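Local coordinates for yfhH hypothetical protein (Bacillus subtilis, PDB 1SF9) that is of unknown function but has been put forward as a putative transcriptional regulator, at residues Met25-Ser30 against Met69-Tyr73; Leu75-Tyr80 against Ile121-Gln125. One frame throughout, in Å; residues are numbered along the deposited sequence. Where two conformers were deposited one is given.

Contact 1: Met25-Ser30 against Met69-Tyr73; sequences MEKRYS and MAKAY
Tyr29 and Tyr73 meet in an offset edge-to-face stack where the C-terminal parts of helices 17-30 and 57-74 lie side by side, part of the protein's all-helical N-terminal half. The axes of the two short segments come within 10.1 Å and cross at -34°. Tyr29 turns the edge of its ring toward the face of Tyr73, with the planes 75° apart and the centroids separated by 5.7 Å. The CB of Tyr29 sits almost squarely over that same face, 3.6 Å from the centroid of the Tyr73 ring, a CH-pi contact. With CG anti to its own carbonyl carbon (chi1 -80°), Tyr73 reaches to helix 17-30, crossing the Glu26 side chain at about a right angle, and its OH comes within 3.3 Å of Glu26 CB. Further along the same side of the Tyr29 ring, CE1 packs on Ala70 CB at 3.6 Å, while the phenol OH is hydrogen-bonded to Glu40 of helix 34-53. The Met25 methyl CE rests on Met69 CG at 3.8 Å. A leucine in place of Tyr73 would probably leave Tyr29 CB and the Tyr29 ring edge without their aromatic partner and open a gap beside Glu26. Between these two segments, cohesion therefore comes from aromatic and aliphatic packing, the phenol of Tyr29 being tied instead to helix 34-53.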
loop_
_atom_site.group_PDB
_atom_site.type_symbol
_atom_site.label_atom_id
_atom_site.label_comp_id
_atom_site.label_asym_id
_atom_site.label_seq_id
_atom_site.Cartn_x
_atom_site.Cartn_y
_atom_site.Cartn_z
ATOM N N MET A 25 -6.269 -5.042 9.928
ATOM C CA MET A 25 -6.467 -3.819 9.137
ATOM C C MET A 25 -7.066 -4.144 7.773
ATOM O O MET A 25 -8.025 -3.503 7.318
ATOM C CB MET A 25 -5.130 -3.082 8.942
ATOM C CG MET A 25 -5.243 -1.863 8.025
ATOM S SD MET A 25 -3.675 -1.082 7.712
ATOM C CE MET A 25 -2.636 -2.173 6.768
ATOM N N GLU A 26 -6.505 -5.157 7.123
ATOM C CA GLU A 26 -6.987 -5.559 5.809
ATOM C C GLU A 26 -8.424 -6.064 5.921
ATOM O O GLU A 26 -9.253 -5.744 5.088
ATOM C CB GLU A 26 -6.052 -6.606 5.207
ATOM C CG GLU A 26 -4.654 -6.016 4.975
ATOM C CD GLU A 26 -3.704 -6.934 4.215
ATOM O OE1 GLU A 26 -2.555 -6.512 3.958
ATOM O OE2 GLU A 26 -4.095 -8.071 3.871
ATOM N N LYS A 27 -8.732 -6.821 6.974
ATOM C CA LYS A 27 -10.093 -7.330 7.130
ATOM C C LYS A 27 -11.047 -6.152 7.295
ATOM O O LYS A 27 -12.129 -6.107 6.707
ATOM C CB LYS A 27 -10.163 -8.237 8.366
ATOM C CG LYS A 27 -11.515 -8.890 8.633
ATOM C CD LYS A 27 -11.430 -9.734 9.899
ATOM C CE LYS A 27 -12.759 -10.386 10.257
ATOM N NZ LYS A 27 -13.193 -11.347 9.204
ATOM N N ARG A 28 -10.633 -5.194 8.105
ATOM C CA ARG A 28 -11.442 -4.017 8.371
ATOM C C ARG A 28 -11.669 -3.189 7.103
ATOM O O ARG A 28 -12.803 -2.852 6.770
ATOM C CB ARG A 28 -10.758 -3.172 9.450
ATOM C CG ARG A 28 -11.568 -2.009 9.931
ATOM C CD ARG A 28 -10.870 -1.294 11.078
ATOM N NE ARG A 28 -11.503 -0.007 11.351
ATOM C CZ ARG A 28 -10.900 1.166 11.188
ATOM N NH1 ARG A 28 -9.650 1.212 10.757
ATOM N NH2 ARG A 28 -11.551 2.293 11.455
ATOM N N TYR A 29 -10.587 -2.888 6.385
ATOM C CA TYR A 29 -10.700 -2.087 5.163
ATOM C C TYR A 29 -11.513 -2.778 4.073
ATOM O O TYR A 29 -12.213 -2.124 3.311
ATOM C CB TYR A 29 -9.308 -1.759 4.581
ATOM C CG TYR A 29 -8.477 -0.793 5.394
ATOM C CD1 TYR A 29 -7.166 -0.482 5.006
ATOM C CD2 TYR A 29 -8.999 -0.161 6.521
ATOM C CE1 TYR A 29 -6.403 0.440 5.724
ATOM C CE2 TYR A 29 -8.259 0.761 7.237
ATOM C CZ TYR A 29 -6.955 1.056 6.832
ATOM O OH TYR A 29 -6.214 1.965 7.531
ATOM N N SER A 30 -11.405 -4.098 3.998
ATOM C CA SER A 30 -12.105 -4.868 2.971
ATOM C C SER A 30 -13.619 -4.777 3.103
ATOM O O SER A 30 -14.338 -5.050 2.153
ATOM C CB SER A 30 -11.691 -6.337 3.020
ATOM O OG SER A 30 -12.218 -7.002 4.168
ATOM N N MET A 69 -1.998 1.786 2.241
ATOM C CA MET A 69 -2.855 0.604 2.172
ATOM C C MET A 69 -4.311 0.961 2.021
ATOM O O MET A 69 -5.019 0.375 1.199
ATOM C CB MET A 69 -2.648 -0.275 3.398
ATOM C CG MET A 69 -1.350 -0.993 3.359
ATOM S SD MET A 69 -1.185 -2.046 1.879
ATOM C CE MET A 69 -2.670 -2.979 1.944
ATOM N N ALA A 70 -4.773 1.930 2.801
ATOM C CA ALA A 70 -6.177 2.335 2.705
ATOM C C ALA A 70 -6.486 2.797 1.287
ATOM O O ALA A 70 -7.554 2.490 0.728
ATOM C CB ALA A 70 -6.490 3.456 3.716
ATOM N N LYS A 71 -5.565 3.548 0.699
ATOM C CA LYS A 71 -5.755 4.033 -0.663
ATOM C C LYS A 71 -5.878 2.880 -1.653
ATOM O O LYS A 71 -6.584 2.990 -2.647
ATOM C CB LYS A 71 -4.588 4.937 -1.092
ATOM C CG LYS A 71 -4.656 6.331 -0.483
ATOM C CD LYS A 71 -3.529 7.239 -0.991
ATOM C CE LYS A 71 -3.663 8.620 -0.350
ATOM N NZ LYS A 71 -2.566 9.567 -0.746
ATOM N N ALA A 72 -5.190 1.775 -1.395
ATOM C CA ALA A 72 -5.287 0.658 -2.333
ATOM C C ALA A 72 -6.705 0.070 -2.313
ATOM O O ALA A 72 -7.163 -0.467 -3.312
ATOM C CB ALA A 72 -4.230 -0.409 -2.003
ATOM N N TYR A 73 -7.403 0.185 -1.184
ATOM C CA TYR A 73 -8.765 -0.339 -1.093
ATOM C C TYR A 73 -9.798 0.515 -1.800
ATOM O O TYR A 73 -10.912 0.058 -2.045
ATOM C CB TYR A 73 -9.165 -0.560 0.373
ATOM C CG TYR A 73 -8.603 -1.843 0.939
ATOM C CD1 TYR A 73 -7.321 -1.873 1.519
ATOM C CD2 TYR A 73 -9.314 -3.047 0.853
ATOM C CE1 TYR A 73 -6.769 -3.058 1.982
ATOM C CE2 TYR A 73 -8.768 -4.238 1.327
ATOM C CZ TYR A 73 -7.491 -4.233 1.886
ATOM O OH TYR A 73 -6.952 -5.418 2.300
#

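Contact 2: Leu75-Tyr80 against Ile121-Gln125; sequences LNPEDY and ISVLQ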
loop_
_atom_site.group_PDB
_atom_site.type_symbol
_atom_site.label_atom_id
_atom_site.label_comp_id
_atom_site.label_asym_id
_atom_site.label_seq_id
_atom_site.Cartn_x
_atom_site.Cartn_y
_atom_site.Cartn_z
ATOM N N LEU A 75 -9.127 1.825 -4.784
ATOM C CA LEU A 75 -8.911 1.545 -6.191
ATOM C C LEU A 75 -9.585 0.245 -6.637
ATOM O O LEU A 75 -10.072 -0.533 -5.815
ATOM C CB LEU A 75 -7.403 1.515 -6.462
ATOM C CG LEU A 75 -6.732 2.862 -6.132
ATOM C CD1 LEU A 75 -5.219 2.735 -6.137
ATOM C CD2 LEU A 75 -7.175 3.914 -7.153
ATOM N N ASN A 76 -9.640 0.018 -7.942
ATOM C CA ASN A 76 -10.263 -1.192 -8.455
ATOM C C ASN A 76 -9.167 -2.041 -9.075
ATOM O O ASN A 76 -8.534 -1.638 -10.046
ATOM C CB ASN A 76 -11.318 -0.854 -9.516
ATOM C CG ASN A 76 -12.113 -2.086 -9.979
ATOM O OD1 ASN A 76 -11.740 -3.239 -9.710
ATOM N ND2 ASN A 76 -13.213 -1.840 -10.693
ATOM N N PRO A 77 -8.919 -3.227 -8.508
ATOM C CA PRO A 77 -7.875 -4.089 -9.055
ATOM C C PRO A 77 -7.997 -4.312 -10.557
ATOM O O PRO A 77 -6.996 -4.473 -11.236
ATOM C CB PRO A 77 -8.038 -5.395 -8.265
ATOM C CG PRO A 77 -8.647 -4.949 -6.970
ATOM C CD PRO A 77 -9.626 -3.883 -7.391
ATOM N N GLU A 78 -9.216 -4.314 -11.093
ATOM C CA GLU A 78 -9.356 -4.556 -12.526
ATOM C C GLU A 78 -8.834 -3.436 -13.416
ATOM O O GLU A 78 -8.744 -3.597 -14.637
ATOM C CB GLU A 78 -10.808 -4.917 -12.888
ATOM C CG GLU A 78 -11.870 -3.999 -12.351
ATOM C CD GLU A 78 -13.277 -4.550 -12.576
ATOM O OE1 GLU A 78 -13.563 -5.682 -12.124
ATOM O OE2 GLU A 78 -14.099 -3.854 -13.203
ATOM N N ASP A 79 -8.461 -2.311 -12.817
ATOM C CA ASP A 79 -7.904 -1.217 -13.605
ATOM C C ASP A 79 -6.391 -1.377 -13.790
ATOM O O ASP A 79 -5.733 -0.513 -14.374
ATOM C CB ASP A 79 -8.182 0.133 -12.955
ATOM C CG ASP A 79 -9.656 0.481 -12.946
ATOM O OD1 ASP A 79 -10.383 0.000 -13.836
ATOM O OD2 ASP A 79 -10.071 1.240 -12.059
ATOM N N TYR A 80 -5.852 -2.490 -13.297
ATOM C CA TYR A 80 -4.431 -2.793 -13.395
ATOM C C TYR A 80 -4.308 -4.049 -14.229
ATOM O O TYR A 80 -5.098 -4.987 -14.085
ATOM C CB TYR A 80 -3.843 -2.928 -12.039
ATOM C CG TYR A 80 -3.989 -1.609 -11.314
ATOM C CD1 TYR A 80 -2.958 -0.675 -11.372
ATOM C CD2 TYR A 80 -5.158 -1.338 -10.601
ATOM C CE1 TYR A 80 -3.099 0.553 -10.728
ATOM C CE2 TYR A 80 -5.303 -0.108 -9.959
ATOM C CZ TYR A 80 -4.275 0.841 -10.026
ATOM O OH TYR A 80 -4.422 2.045 -9.418
ATOM N N ILE A 121 -1.535 -1.823 -5.008
ATOM C CA ILE A 121 -1.839 -1.162 -6.271
ATOM C C ILE A 121 -1.824 0.362 -6.199
ATOM O O ILE A 121 -1.675 1.028 -7.209
ATOM C CB ILE A 121 -3.162 -1.670 -6.901
ATOM C CG1 ILE A 121 -4.316 -1.545 -5.913
ATOM C CG2 ILE A 121 -2.993 -3.124 -7.327
ATOM C CD1 ILE A 121 -5.667 -1.991 -6.501
ATOM N N SER A 122 -1.934 0.917 -4.996
ATOM C CA SER A 122 -1.917 2.359 -4.827
ATOM C C SER A 122 -0.569 3.019 -5.148
ATOM O O SER A 122 -0.521 4.237 -5.285
ATOM C CB SER A 122 -2.311 2.732 -3.395
ATOM O OG SER A 122 -1.583 1.933 -2.491
ATOM N N VAL A 123 0.509 2.243 -5.255
ATOM C CA VAL A 123 1.806 2.849 -5.562
ATOM C C VAL A 123 2.169 2.715 -7.035
ATOM O O VAL A 123 3.229 3.153 -7.447
ATOM C CB VAL A 123 2.987 2.265 -4.687
ATOM C CG1 VAL A 123 2.614 2.292 -3.208
ATOM C CG2 VAL A 123 3.338 0.855 -5.090
ATOM N N LEU A 124 1.281 2.124 -7.836
ATOM C CA LEU A 124 1.558 1.967 -9.262
ATOM C C LEU A 124 0.969 3.110 -10.075
ATOM O O LEU A 124 -0.242 3.330 -10.080
ATOM C CB LEU A 124 1.005 0.640 -9.767
ATOM C CG LEU A 124 1.599 -0.579 -9.065
ATOM C CD1 LEU A 124 0.997 -1.824 -9.726
ATOM C CD2 LEU A 124 3.132 -0.619 -9.182
ATOM N N GLN A 125 1.842 3.853 -10.755
ATOM C CA GLN A 125 1.386 4.978 -11.563
ATOM C C GLN A 125 1.549 4.642 -13.038
ATOM O O GLN A 125 2.554 4.075 -13.445
ATOM C CB GLN A 125 2.203 6.227 -11.230
ATOM C CG GLN A 125 2.147 6.630 -9.752
ATOM C CD GLN A 125 0.728 6.674 -9.185
ATOM O OE1 GLN A 125 -0.173 7.300 -9.759
ATOM N NE2 GLN A 125 0.527 6.010 -8.041
HETATM O O HOH W 1 -2.393 3.405 -8.431
#
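Ile121 and Tyr80 form the centre of a small loop-to-loop junction, bridged by a water, between the linker that follows helix 57-74 and the 3-10 turn leading into strand 124-126. The CB of Ile121 lies over the middle of the Tyr80 ring, 4.1 Å from its centroid and 12° off the normal, a CH-pi contact. Ile121 CG1 is wedged between its own backbone N and carbonyl carbon (chi1 54°), which sends CD1 out to the linker. There the methyl group touches Leu75 CB at 3.9 Å and approaches Pro77 and Tyr80 CE2, on the face of the ring where CB also lies. Leu75 extends the apolar patch by laying CD1 against Ser122 CA, at 3.6 Å. On the other flank of the ring, Tyr80 CE1 nears Leu124 CB, and Leu124 O lies at the ring edge, close to its plane.

The phenol makes its polar link through the water. Tyr80 OH donates to it over 2.6 Å, and the water in turn donates to Ile121 O at 2.8 Å and Leu124 O at 2.7 Å. One water thus links the carbonyl of Ile121, in the 3-10 turn, and that of Leu124, at the start of the strand, to the tyrosine, which probably helps hold the phenol end of the ring against this turn. Within the linker, the backbone bonds from Asp79 N to Asn76 O and from Tyr80 N to Pro77 O close the short 3-10 turn that brings Tyr80 round to Ile121.

Helix 57-74 lies beside the junction: Ile121 and Ser122 pack on Ala72, and Ser122 OG is hydrogen-bonded to Thr68 O. Tyr80 and Leu124 both lean on Ile97 of strand 94-101, while Gln125 pairs through its backbone with Arg87 of strand 85-88.

How the contacts relate
The two contacts follow one another along the chain, contact 1 closing before contact 2 opens, and their centres are about 13 Å apart. Helix 57-74 connects them: residues 69-73 pack against helix 17-30, and the linker 75-80 begins just beyond the helix end. Contact 1 belongs to the helical half, contact 2 to the edge of the antiparallel sheet, at strand 124-126, one of its two outermost strands. They touch directly, Ala72 CB lying 3.6 Å from Ser122 OG and Lys71 CB 3.9 Å from Ser122 CB. Together they form a continuous path of packing from the first helix, through the third, to the sheet, joining the helical and beta halves of the protein.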